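PDB 6HMJ: putative PAS/PAC sensor protein from Nakamurella multipartita DSM 44233, which probably senses blue light through a flavin mononucleotide chromophore and binds RNA to regulate translation. Local coordinates for residues T135-V146 with L172-L183. Sequence-based numbering, arbitrary orientation.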
loop_
_atom_site.group_PDB
_atom_site.type_symbol
_atom_site.label_atom_id
_atom_site.label_comp_id
_atom_site.label_asym_id
_atom_site.label_seq_id
_atom_site.Cartn_x
_atom_site.Cartn_y
_atom_site.Cartn_z
ATOM N N THR A 135 9.375 -2.086 -7.468
ATOM C CA THR A 135 9.651 -1.062 -6.469
ATOM C C THR A 135 8.718 0.133 -6.609
ATOM O O THR A 135 8.443 0.820 -5.620
ATOM C CB THR A 135 11.108 -0.603 -6.588
ATOM O OG1 THR A 135 11.979 -1.640 -6.121
ATOM C CG2 THR A 135 11.345 0.669 -5.784
ATOM N N ARG A 136 8.224 0.404 -7.818
ATOM C CA ARG A 136 7.306 1.526 -7.984
ATOM C C ARG A 136 5.927 1.177 -7.434
ATOM O O ARG A 136 5.231 2.042 -6.888
ATOM C CB ARG A 136 7.214 1.936 -9.456
ATOM C CG ARG A 136 6.328 3.158 -9.710
ATOM C CD ARG A 136 6.832 4.320 -8.852
ATOM N NE ARG A 136 6.366 5.649 -9.253
ATOM C CZ ARG A 136 7.065 6.510 -9.994
ATOM N NH1 ARG A 136 8.276 6.198 -10.444
ATOM N NH2 ARG A 136 6.554 7.700 -10.281
ATOM N N SER A 137 5.514 -0.087 -7.574
ATOM C CA SER A 137 4.192 -0.497 -7.114
ATOM C C SER A 137 4.092 -0.458 -5.593
ATOM O O SER A 137 3.042 -0.103 -5.046
ATOM C CB SER A 137 3.873 -1.901 -7.627
ATOM O OG SER A 137 4.788 -2.849 -7.105
ATOM N N GLU A 138 5.169 -0.818 -4.890
ATOM C CA GLU A 138 5.126 -0.787 -3.433
ATOM C C GLU A 138 5.135 0.644 -2.913
ATOM O O GLU A 138 4.413 0.969 -1.963
ATOM C CB GLU A 138 6.295 -1.577 -2.850
ATOM C CG GLU A 138 6.089 -3.078 -2.880
ATOM C CD GLU A 138 7.141 -3.822 -2.088
ATOM O OE1 GLU A 138 8.323 -3.425 -2.156
ATOM O OE2 GLU A 138 6.786 -4.795 -1.388
ATOM N N ILE A 139 5.938 1.517 -3.524
ATOM C CA ILE A 139 5.906 2.926 -3.147
ATOM C C ILE A 139 4.522 3.506 -3.405
ATOM O O ILE A 139 3.985 4.262 -2.587
ATOM C CB ILE A 139 7.000 3.707 -3.896
ATOM C CG1 ILE A 139 8.382 3.247 -3.420
ATOM C CG2 ILE A 139 6.811 5.209 -3.691
ATOM C CD1 ILE A 139 9.548 3.952 -4.096
ATOM N N ASP A 140 3.921 3.162 -4.546
ATOM C CA ASP A 140 2.576 3.639 -4.848
ATOM C C ASP A 140 1.565 3.124 -3.830
ATOM O O ASP A 140 0.662 3.861 -3.416
ATOM C CB ASP A 140 2.176 3.220 -6.263
ATOM C CG ASP A 140 2.901 4.018 -7.331
ATOM O OD1 ASP A 140 3.400 5.119 -7.013
ATOM O OD2 ASP A 140 2.968 3.548 -8.487
ATOM N N GLN A 141 1.693 1.858 -3.422
ATOM C CA GLN A 141 0.792 1.313 -2.411
ATOM C C GLN A 141 0.988 2.020 -1.074
ATOM O O GLN A 141 0.017 2.418 -0.420
ATOM C CB GLN A 141 1.018 -0.191 -2.261
ATOM C CG GLN A 141 0.085 -0.859 -1.260
ATOM C CD GLN A 141 0.253 -2.364 -1.222
ATOM O OE1 GLN A 141 0.964 -2.940 -2.043
ATOM N NE2 GLN A 141 -0.398 -3.008 -0.262
ATOM N N ALA A 142 2.244 2.181 -0.651
ATOM C CA ALA A 142 2.517 2.876 0.602
ATOM C C ALA A 142 2.062 4.328 0.526
ATOM O O ALA A 142 1.542 4.874 1.506
ATOM C CB ALA A 142 4.005 2.794 0.941
ATOM N N LYS A 143 2.254 4.976 -0.629
ATOM C CA LYS A 143 1.772 6.341 -0.785
ATOM C C LYS A 143 0.268 6.406 -0.546
ATOM O O LYS A 143 -0.224 7.307 0.142
ATOM C CB LYS A 143 2.085 6.868 -2.188
ATOM C CG LYS A 143 1.779 8.355 -2.357
ATOM C CD LYS A 143 1.802 8.818 -3.813
ATOM C CE LYS A 143 3.110 8.562 -4.530
ATOM N NZ LYS A 143 3.037 9.108 -5.920
ATOM N N GLY A 144 -0.476 5.443 -1.097
ATOM C CA GLY A 144 -1.916 5.431 -0.910
ATOM C C GLY A 144 -2.323 5.122 0.517
ATOM O O GLY A 144 -3.276 5.706 1.040
ATOM N N ILE A 145 -1.616 4.192 1.163
ATOM C CA ILE A 145 -1.906 3.870 2.557
ATOM C C ILE A 145 -1.776 5.117 3.422
ATOM O O ILE A 145 -2.636 5.406 4.262
ATOM C CB ILE A 145 -0.981 2.742 3.049
ATOM C CG1 ILE A 145 -1.373 1.416 2.395
ATOM C CG2 ILE A 145 -1.041 2.628 4.563
ATOM C CD1 ILE A 145 -0.412 0.278 2.676
ATOM N N VAL A 146 -0.691 5.870 3.234
ATOM C CA VAL A 146 -0.489 7.089 4.010
ATOM C C VAL A 146 -1.556 8.124 3.674
ATOM O O VAL A 146 -2.061 8.823 4.561
ATOM C CB VAL A 146 0.931 7.639 3.771
ATOM C CG1 VAL A 146 1.056 9.052 4.316
ATOM C CG2 VAL A 146 1.967 6.721 4.411
ATOM N N LEU A 172 13.810 5.281 0.366
ATOM C CA LEU A 172 12.361 5.348 0.239
ATOM C C LEU A 172 11.737 3.996 -0.075
ATOM O O LEU A 172 10.701 3.642 0.497
ATOM C CB LEU A 172 11.987 6.350 -0.855
ATOM C CG LEU A 172 10.503 6.441 -1.210
ATOM C CD1 LEU A 172 9.687 6.777 0.023
ATOM C CD2 LEU A 172 10.269 7.466 -2.308
ATOM N N ARG A 173 12.348 3.229 -0.979
ATOM C CA ARG A 173 11.767 1.945 -1.354
ATOM C C ARG A 173 11.837 0.953 -0.199
ATOM O O ARG A 173 10.908 0.161 0.003
ATOM C CB ARG A 173 12.466 1.382 -2.591
ATOM C CG ARG A 173 13.945 1.099 -2.418
ATOM C CD ARG A 173 14.554 0.604 -3.719
ATOM N NE ARG A 173 15.971 0.277 -3.579
ATOM C CZ ARG A 173 16.972 1.136 -3.762
ATOM N NH1 ARG A 173 16.729 2.397 -4.095
ATOM N NH2 ARG A 173 18.224 0.728 -3.607
ATOM N N ASP A 174 12.923 0.985 0.577
ATOM C CA ASP A 174 13.024 0.102 1.734
ATOM C C ASP A 174 12.012 0.488 2.804
ATOM O O ASP A 174 11.387 -0.382 3.419
ATOM C CB ASP A 174 14.440 0.139 2.307
ATOM C CG ASP A 174 15.471 -0.371 1.332
ATOM O OD1 ASP A 174 15.137 -1.274 0.537
ATOM O OD2 ASP A 174 16.618 0.123 1.369
ATOM N N LEU A 175 11.839 1.790 3.039
ATOM C CA LEU A 175 10.813 2.243 3.969
ATOM C C LEU A 175 9.437 1.755 3.531
ATOM O O LEU A 175 8.669 1.215 4.336
ATOM C CB LEU A 175 10.829 3.770 4.065
ATOM C CG LEU A 175 9.832 4.366 5.066
ATOM C CD1 LEU A 175 10.419 4.344 6.474
ATOM C CD2 LEU A 175 9.417 5.775 4.665
ATOM N N ALA A 176 9.108 1.946 2.250
ATOM C CA ALA A 176 7.803 1.541 1.741
ATOM C C ALA A 176 7.538 0.067 2.013
ATOM O O ALA A 176 6.466 -0.304 2.505
ATOM C CB ALA A 176 7.714 1.836 0.243
ATOM N N THR A 177 8.506 -0.796 1.700
ATOM C CA THR A 177 8.334 -2.219 1.967
ATOM C C THR A 177 8.186 -2.485 3.459
ATOM O O THR A 177 7.342 -3.288 3.873
ATOM C CB THR A 177 9.515 -3.008 1.404
ATOM O OG1 THR A 177 9.483 -2.957 -0.026
ATOM C CG2 THR A 177 9.455 -4.464 1.855
ATOM N N GLY A 178 8.994 -1.816 4.282
ATOM C CA GLY A 178 8.901 -2.020 5.716
ATOM C C GLY A 178 7.564 -1.585 6.281
ATOM O O GLY A 178 7.019 -2.232 7.179
ATOM N N MET A 179 7.014 -0.486 5.761
ATOM C CA MET A 179 5.734 0.006 6.257
ATOM C C MET A 179 4.601 -0.948 5.898
ATOM O O MET A 179 3.687 -1.166 6.703
ATOM C CB MET A 179 5.452 1.398 5.690
ATOM C CG MET A 179 4.235 2.074 6.293
ATOM S SD MET A 179 3.630 3.435 5.280
ATOM C CE MET A 179 2.579 2.533 4.145
ATOM N N ILE A 180 4.640 -1.522 4.695
ATOM C CA ILE A 180 3.575 -2.421 4.268
ATOM C C ILE A 180 3.644 -3.731 5.042
ATOM O O ILE A 180 2.648 -4.186 5.617
ATOM C CB ILE A 180 3.654 -2.654 2.747
ATOM C CG1 ILE A 180 3.497 -1.323 2.004
ATOM C CG2 ILE A 180 2.590 -3.648 2.305
ATOM C CD1 ILE A 180 3.756 -1.407 0.512
ATOM N N GLU A 181 4.822 -4.358 5.070
ATOM C CA GLU A 181 4.986 -5.594 5.827
ATOM C C GLU A 181 4.673 -5.379 7.304
ATOM O O GLU A 181 3.977 -6.193 7.923
ATOM C CB GLU A 181 6.406 -6.128 5.645
ATOM C CG GLU A 181 6.713 -6.574 4.219
ATOM C CD GLU A 181 8.174 -6.929 4.012
ATOM O OE1 GLU A 181 8.978 -6.713 4.942
ATOM O OE2 GLU A 181 8.519 -7.425 2.916
ATOM N N GLY A 182 5.172 -4.287 7.883
ATOM C CA GLY A 182 4.949 -4.041 9.299
ATOM C C GLY A 182 3.489 -3.790 9.620
ATOM O O GLY A 182 2.947 -4.340 10.585
ATOM N N LEU A 183 2.833 -2.946 8.821
ATOM C CA LEU A 183 1.417 -2.665 9.037
ATOM C C LEU A 183 0.589 -3.939 8.945
ATOM O O LEU A 183 -0.341 -4.144 9.735
ATOM C CB LEU A 183 0.932 -1.629 8.021
ATOM C CG LEU A 183 -0.561 -1.297 8.023
ATOM C CD1 LEU A 183 -0.981 -0.681 9.344
ATOM C CD2 LEU A 183 -0.892 -0.368 6.872
#
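Within the ANTAR domain, a module associated with RNA binding, the long helix 114-149 packs against the shorter helix 172-185. The segments 135-146 and 172-183 cross at 59° with their axes 8.6 Å apart at closest approach, and I139 and A176 have the nearest CA atoms. Small residues occupy the crossing: the methyls of A142 and A176 meet at 3.9 Å (CB to CB), and CG1 of I139 lies beside the A176 methyl, while its CD1 meets L172 CG, the two side chains running roughly perpendicular. I180 is a knob in the hole formed by E138, Q141, A142 and I145; with CG1 beside the backbone N (chi1 -60°) and an extended end, its CD1 comes within 3.5 Å of E138 O. M179 turns about its CG-SD bond (chi3 85°), which brings CE to 3.5 Å from A142 CB and 3.6 Å from I145 CG2; SD itself lies beside V146 CG2. One turn on along helix 172-185, L183 CD2 meets I145 CG2 tip to tip. The polar element lies at the margin, where E138 OE1 is 2.5 Å from T177 OG1. Were E138 an alanine, the T177 hydroxyl would probably lose its carboxylate neighbour and the side of the contact by T177 its cover. Neighbouring helices cover part of the pair: L172 and V146 touch helix 154-167, M179 and L183 reach helix 192-202, and Q141 and I145 pack on M147 of the second subunit, placing helix 114-149 also at the dimer interface.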